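Side-chain contacts in DNA mimic protein DMP12 (Neisseria meningitidis MC58, PDB 3W1O), which mimics the shape and charge of DNA, binding the histone-like protein HU at its DNA-binding sites and partly preventing HU from binding DNA: residues Asp26-Asn31 against Glu35-Ile40; Glu78-Val83 against Glu106-Asn111. All coordinates share one frame; numbering follows the deposited sequence.

Interaction 1 of 2, residues Asp26-Asn31 against Glu35-Ile40; sequences DWAYKN and ETVVEI
Ala28 and Val37 bring the two backbones nearest, their CA atoms 6.5 Å apart, where the last turn of helix 21-30 passes over the start of strand 37-40. This is a helix-to-strand connection: after a short loop the chain enters an outermost strand of the four-stranded antiparallel sheet, and the helix packs on the sheet face to which Val37 turns its side chain. No hydrogen bond joins the two segments.

Val37 makes the largest contribution to the contact. Its CG1 lies opposite the backbone N (chi1 171°), which leaves CG2 beside that nitrogen and directed into the helix. There CG2 meets three groups: the carbonyl Asn31 O at 3.6 Å, the six-membered ring of Trp27 at CZ3, 3.9 Å away, and, more loosely, the methyl of Ala28. That methyl also touches Leu8 and Phe10 of the adjoining strand 7-10, so the helix rests on two strands.

The indole of Trp27 extends toward residues 36 and 37 with CG trans to the backbone N (chi1 -180°). Thr36 OG1 sits at its edge, close to the ring plane, 3.6 Å from CH2. This hydroxyl is not bonded to the indole; its hydrogen-bond partners are Ser34 OG and Cys11 O. Leu12, Lys13 and Ile18 from loops add to the packing around the tryptophan.

Asn31, just past the helix, turns back so that ND2 lies above one indole face, offset toward the rim. ND2 and Trp27 NE1 approach closely there, but both are donors and form no bond. OD1 is held by Gln33 NE2, and Asn31 ND2 donates to Trp27 O, 2.8 Å at an N-H...O angle of 159°, with the acceptor nearly in the amide plane.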
loop_
_atom_site.group_PDB
_atom_site.type_symbol
_atom_site.label_atom_id
_atom_site.label_comp_id
_atom_site.label_asym_id
_atom_site.label_seq_id
_atom_site.Cartn_x
_atom_site.Cartn_y
_atom_site.Cartn_z
ATOM N N ASP A 26 12.676 -2.390 7.554
ATOM C CA ASP A 26 13.717 -1.413 7.839
ATOM C C ASP A 26 14.065 -0.632 6.574
ATOM O O ASP A 26 14.142 0.575 6.621
ATOM C CB ASP A 26 14.968 -2.079 8.381
ATOM C CG ASP A 26 14.770 -2.700 9.763
ATOM O OD1 ASP A 26 13.804 -2.348 10.502
ATOM O OD2 ASP A 26 15.628 -3.554 10.099
ATOM N N TRP A 27 14.225 -1.327 5.448
ATOM C CA TRP A 27 14.494 -0.689 4.164
ATOM C C TRP A 27 13.400 0.339 3.849
ATOM O O TRP A 27 13.728 1.478 3.476
ATOM C CB TRP A 27 14.611 -1.707 3.032
ATOM C CG TRP A 27 14.887 -1.086 1.704
ATOM C CD1 TRP A 27 16.111 -0.873 1.141
ATOM C CD2 TRP A 27 13.907 -0.617 0.750
ATOM N NE1 TRP A 27 15.957 -0.307 -0.094
ATOM C CE2 TRP A 27 14.621 -0.122 -0.358
ATOM C CE3 TRP A 27 12.488 -0.572 0.738
ATOM C CZ2 TRP A 27 13.982 0.437 -1.505
ATOM C CZ3 TRP A 27 11.840 -0.034 -0.393
ATOM C CH2 TRP A 27 12.588 0.479 -1.491
ATOM N N ALA A 28 12.127 -0.029 4.028
ATOM C CA ALA A 28 11.035 0.879 3.649
ATOM C C ALA A 28 11.104 2.167 4.491
ATOM O O ALA A 28 11.013 3.264 3.939
ATOM C CB ALA A 28 9.709 0.175 3.838
ATOM N N TYR A 29 11.275 2.010 5.810
ATOM C CA TYR A 29 11.327 3.192 6.702
ATOM C C TYR A 29 12.527 4.056 6.411
ATOM O O TYR A 29 12.471 5.273 6.635
ATOM C CB TYR A 29 11.305 2.787 8.183
ATOM C CG TYR A 29 9.896 2.511 8.658
ATOM C CD1 TYR A 29 8.929 3.529 8.689
ATOM C CD2 TYR A 29 9.516 1.229 9.049
ATOM C CE1 TYR A 29 7.608 3.265 9.112
ATOM C CE2 TYR A 29 8.214 0.962 9.474
ATOM C CZ TYR A 29 7.269 1.964 9.511
ATOM O OH TYR A 29 5.973 1.665 9.918
ATOM N N LYS A 30 13.598 3.428 5.911
ATOM C CA LYS A 30 14.800 4.154 5.444
ATOM C C LYS A 30 14.726 4.718 4.028
ATOM O O LYS A 30 15.627 5.463 3.620
ATOM C CB LYS A 30 16.034 3.240 5.499
ATOM C CG LYS A 30 16.519 3.001 6.932
ATOM C CD LYS A 30 17.360 1.722 6.999
ATOM C CE LYS A 30 18.825 2.022 6.773
ATOM N NZ LYS A 30 19.629 0.886 7.338
ATOM N N ASN A 31 13.697 4.344 3.271
ATOM C CA ASN A 31 13.567 4.786 1.871
ATOM C C ASN A 31 12.213 5.389 1.600
ATOM O O ASN A 31 11.558 5.115 0.571
ATOM C CB ASN A 31 13.829 3.598 0.949
ATOM C CG ASN A 31 15.300 3.265 0.893
ATOM O OD1 ASN A 31 16.035 3.925 0.159
ATOM N ND2 ASN A 31 15.760 2.307 1.731
ATOM N N GLU A 35 9.557 6.119 -4.697
ATOM C CA GLU A 35 8.280 6.074 -5.371
ATOM C C GLU A 35 7.539 4.764 -5.034
ATOM O O GLU A 35 6.332 4.648 -5.250
ATOM C CB GLU A 35 8.481 6.167 -6.916
ATOM C CG GLU A 35 9.039 4.893 -7.561
ATOM C CD GLU A 35 9.280 5.080 -9.041
ATOM O OE1 GLU A 35 8.281 5.050 -9.785
ATOM O OE2 GLU A 35 10.448 5.238 -9.437
ATOM N N THR A 36 8.260 3.801 -4.472
ATOM C CA THR A 36 7.658 2.469 -4.189
ATOM C C THR A 36 7.122 2.401 -2.770
ATOM O O THR A 36 6.615 1.357 -2.366
ATOM C CB THR A 36 8.651 1.302 -4.367
ATOM O OG1 THR A 36 9.707 1.396 -3.381
ATOM C CG2 THR A 36 9.247 1.314 -5.832
ATOM N N VAL A 37 7.238 3.511 -2.025
ATOM C CA VAL A 37 6.852 3.521 -0.622
ATOM C C VAL A 37 5.815 4.600 -0.445
ATOM O O VAL A 37 6.039 5.773 -0.850
ATOM C CB VAL A 37 8.018 3.758 0.352
ATOM C CG1 VAL A 37 7.463 3.963 1.794
ATOM C CG2 VAL A 37 9.024 2.630 0.321
ATOM N N VAL A 38 4.673 4.241 0.129
ATOM C CA VAL A 38 3.729 5.276 0.520
ATOM C C VAL A 38 3.711 5.321 2.060
ATOM O O VAL A 38 3.399 4.335 2.696
ATOM C CB VAL A 38 2.317 4.995 0.005
ATOM C CG1 VAL A 38 1.382 6.149 0.382
ATOM C CG2 VAL A 38 2.325 4.818 -1.529
ATOM N N GLU A 39 4.007 6.481 2.638
ATOM C CA GLU A 39 3.909 6.680 4.071
ATOM C C GLU A 39 2.577 7.353 4.333
ATOM O O GLU A 39 2.250 8.345 3.675
ATOM C CB GLU A 39 5.054 7.624 4.483
ATOM C CG GLU A 39 5.063 7.991 5.933
ATOM C CD GLU A 39 6.147 9.011 6.224
ATOM O OE1 GLU A 39 6.361 9.945 5.403
ATOM O OE2 GLU A 39 6.763 8.857 7.284
ATOM N N ILE A 40 1.804 6.845 5.294
ATOM C CA ILE A 40 0.450 7.317 5.491
ATOM C C ILE A 40 0.298 7.736 6.938
ATOM O O ILE A 40 0.465 6.916 7.820
ATOM C CB ILE A 40 -0.581 6.246 5.152
ATOM C CG1 ILE A 40 -0.312 5.739 3.742
ATOM C CG2 ILE A 40 -2.036 6.831 5.214
ATOM C CD1 ILE A 40 -1.316 4.650 3.234
#

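Interaction 2 of 2, residues Glu78-Val83 against Glu106-Asn111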
loop_
_atom_site.group_PDB
_atom_site.type_symbol
_atom_site.label_atom_id
_atom_site.label_comp_id
_atom_site.label_asym_id
_atom_site.label_seq_id
_atom_site.Cartn_x
_atom_site.Cartn_y
_atom_site.Cartn_z
ATOM N N GLU A 78 -2.433 -11.107 -8.032
ATOM C CA GLU A 78 -3.884 -11.131 -8.246
ATOM C C GLU A 78 -4.594 -10.021 -7.469
ATOM O O GLU A 78 -5.418 -9.290 -8.014
ATOM C CB GLU A 78 -4.500 -12.471 -7.806
ATOM C CG GLU A 78 -5.948 -12.632 -8.278
ATOM C CD GLU A 78 -6.621 -13.925 -7.784
ATOM O OE1 GLU A 78 -5.908 -14.842 -7.311
ATOM O OE2 GLU A 78 -7.866 -14.018 -7.873
ATOM N N SER A 79 -4.280 -9.933 -6.175
ATOM C CA SER A 79 -4.911 -8.945 -5.324
ATOM C C SER A 79 -4.418 -7.520 -5.663
ATOM O O SER A 79 -5.211 -6.564 -5.579
ATOM C CB SER A 79 -4.627 -9.270 -3.860
ATOM O OG SER A 79 -5.321 -10.466 -3.475
ATOM N N ILE A 80 -3.152 -7.393 -6.026
ATOM C CA ILE A 80 -2.586 -6.078 -6.442
ATOM C C ILE A 80 -3.408 -5.491 -7.596
ATOM O O ILE A 80 -3.817 -4.320 -7.566
ATOM C CB ILE A 80 -1.085 -6.149 -6.808
ATOM C CG1 ILE A 80 -0.233 -6.413 -5.555
ATOM C CG2 ILE A 80 -0.565 -4.822 -7.450
ATOM C CD1 ILE A 80 1.195 -6.890 -5.870
ATOM N N LEU A 81 -3.655 -6.324 -8.609
ATOM C CA LEU A 81 -4.417 -5.888 -9.763
ATOM C C LEU A 81 -5.834 -5.567 -9.375
ATOM O O LEU A 81 -6.377 -4.588 -9.840
ATOM C CB LEU A 81 -4.418 -6.967 -10.855
ATOM C CG LEU A 81 -3.090 -7.070 -11.581
ATOM C CD1 LEU A 81 -2.984 -8.395 -12.350
ATOM C CD2 LEU A 81 -2.910 -5.859 -12.505
ATOM N N ALA A 82 -6.446 -6.413 -8.548
ATOM C CA ALA A 82 -7.839 -6.204 -8.109
ATOM C C ALA A 82 -7.984 -4.896 -7.287
ATOM O O ALA A 82 -8.946 -4.163 -7.461
ATOM C CB ALA A 82 -8.312 -7.376 -7.285
ATOM N N VAL A 83 -7.044 -4.634 -6.382
ATOM C CA VAL A 83 -7.110 -3.396 -5.582
ATOM C C VAL A 83 -6.873 -2.210 -6.493
ATOM O O VAL A 83 -7.579 -1.175 -6.395
ATOM C CB VAL A 83 -6.081 -3.407 -4.414
ATOM C CG1 VAL A 83 -6.023 -2.018 -3.711
ATOM C CG2 VAL A 83 -6.529 -4.459 -3.377
ATOM N N GLU A 106 1.168 -0.406 -9.442
ATOM C CA GLU A 106 1.692 -0.514 -10.822
ATOM C C GLU A 106 3.146 -0.931 -10.863
ATOM O O GLU A 106 3.545 -1.785 -11.692
ATOM C CB GLU A 106 1.494 0.824 -11.570
ATOM C CG GLU A 106 0.037 1.106 -11.805
ATOM C CD GLU A 106 -0.235 2.391 -12.554
ATOM O OE1 GLU A 106 0.699 3.195 -12.692
ATOM O OE2 GLU A 106 -1.398 2.595 -12.985
ATOM N N TYR A 107 3.957 -0.355 -9.977
ATOM C CA TYR A 107 5.359 -0.643 -9.975
ATOM C C TYR A 107 5.546 -2.133 -9.632
ATOM O O TYR A 107 6.454 -2.812 -10.160
ATOM C CB TYR A 107 6.063 0.194 -8.915
ATOM C CG TYR A 107 7.562 0.125 -8.928
ATOM C CD1 TYR A 107 8.333 1.141 -9.477
ATOM C CD2 TYR A 107 8.234 -0.961 -8.343
ATOM C CE1 TYR A 107 9.750 1.102 -9.462
ATOM C CE2 TYR A 107 9.631 -1.021 -8.373
ATOM C CZ TYR A 107 10.371 -0.004 -8.892
ATOM O OH TYR A 107 11.733 -0.104 -8.873
ATOM N N ALA A 108 4.761 -2.610 -8.690
ATOM C CA ALA A 108 4.926 -3.989 -8.192
ATOM C C ALA A 108 4.509 -4.935 -9.293
ATOM O O ALA A 108 5.100 -5.993 -9.440
ATOM C CB ALA A 108 4.060 -4.229 -6.962
ATOM N N ILE A 109 3.459 -4.565 -10.017
ATOM C CA ILE A 109 3.057 -5.368 -11.191
ATOM C C ILE A 109 4.186 -5.391 -12.183
ATOM O O ILE A 109 4.625 -6.474 -12.606
ATOM C CB ILE A 109 1.781 -4.885 -11.865
ATOM C CG1 ILE A 109 0.564 -5.100 -10.973
ATOM C CG2 ILE A 109 1.555 -5.624 -13.199
ATOM C CD1 ILE A 109 0.435 -6.531 -10.470
ATOM N N LYS A 110 4.687 -4.204 -12.543
ATOM C CA LYS A 110 5.728 -4.120 -13.552
ATOM C C LYS A 110 7.031 -4.801 -13.162
ATOM O O LYS A 110 7.746 -5.335 -14.024
ATOM C CB LYS A 110 6.041 -2.666 -13.908
ATOM C CG LYS A 110 7.110 -2.500 -15.043
ATOM C CD LYS A 110 6.847 -3.463 -16.243
ATOM C CE LYS A 110 7.684 -3.107 -17.491
ATOM N NZ LYS A 110 9.072 -3.688 -17.452
ATOM N N ASN A 111 7.355 -4.787 -11.879
ATOM C CA ASN A 111 8.648 -5.296 -11.458
ATOM C C ASN A 111 8.572 -6.582 -10.633
ATOM O O ASN A 111 9.554 -6.949 -10.006
ATOM C CB ASN A 111 9.417 -4.182 -10.714
ATOM C CG ASN A 111 9.832 -3.065 -11.651
ATOM O OD1 ASN A 111 10.740 -3.242 -12.466
ATOM N ND2 ASN A 111 9.132 -1.928 -11.583
#
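Ile80 and Leu81 of helix 77-88 grip Ile109 of helix 96-111 in an apolar helix-helix contact; the axes of the two short segments approach to 9.9 Å and their N-to-C directions differ by 142°, so the helices run roughly antiparallel. Along 106-111, Tyr107 comes first, with Asn111 ND2 over the centre of one face of its ring. Ala108 follows, its methyl 4.1 Å from Ile80 CD1. Ile109 then supplies the main wedge. Its CG1 lies beside the backbone N and the chain bends again at the second torsion (chi2 -53°), bringing CD1 to 3.6 Å from Ile80 CG2 and 3.7 Å from Leu81 CG. Ile80 slides past it in the opposite sense, whereas Leu81 crosses it at about a right angle and places CD2 3.9 Å from Ile109 CG1 at the exposed margin. At the end, Asn111 ND2 reaches back to Tyr107 O at 3.2 Å; the same carbonyl oxygen accepts from Asn111 N. Ile80 and Ala108 both rest on Val115 of strand 115-118, while the side of helix 77-88 bearing Ser79, Ala82 and Val83 meets Ile60 of helix 53-61.

Overall arrangement
Interaction 1 is the more buried: it fixes helix 21-30 on strands 37-40 and 7-10. Interaction 2 is partly buried and pairs two helices, with its inner side on strand 115-118 and Leu81 at the surface. Neither uses a hydrogen bond between its segments, but interaction 1 mixes aromatic, aliphatic and polar groups, whereas interaction 2 is wholly aliphatic. Each has an asparagine whose ND2 bonds back to the carbonyl of an aromatic residue four positions earlier, placed near the rim of the ring in interaction 1 but over its centre in interaction 2. The centres are about 17 Å apart, yet the contacts touch: Thr36 CG2 packs 3.5 Å from Tyr107 CE2, linking residues 35-40 to helix 96-111.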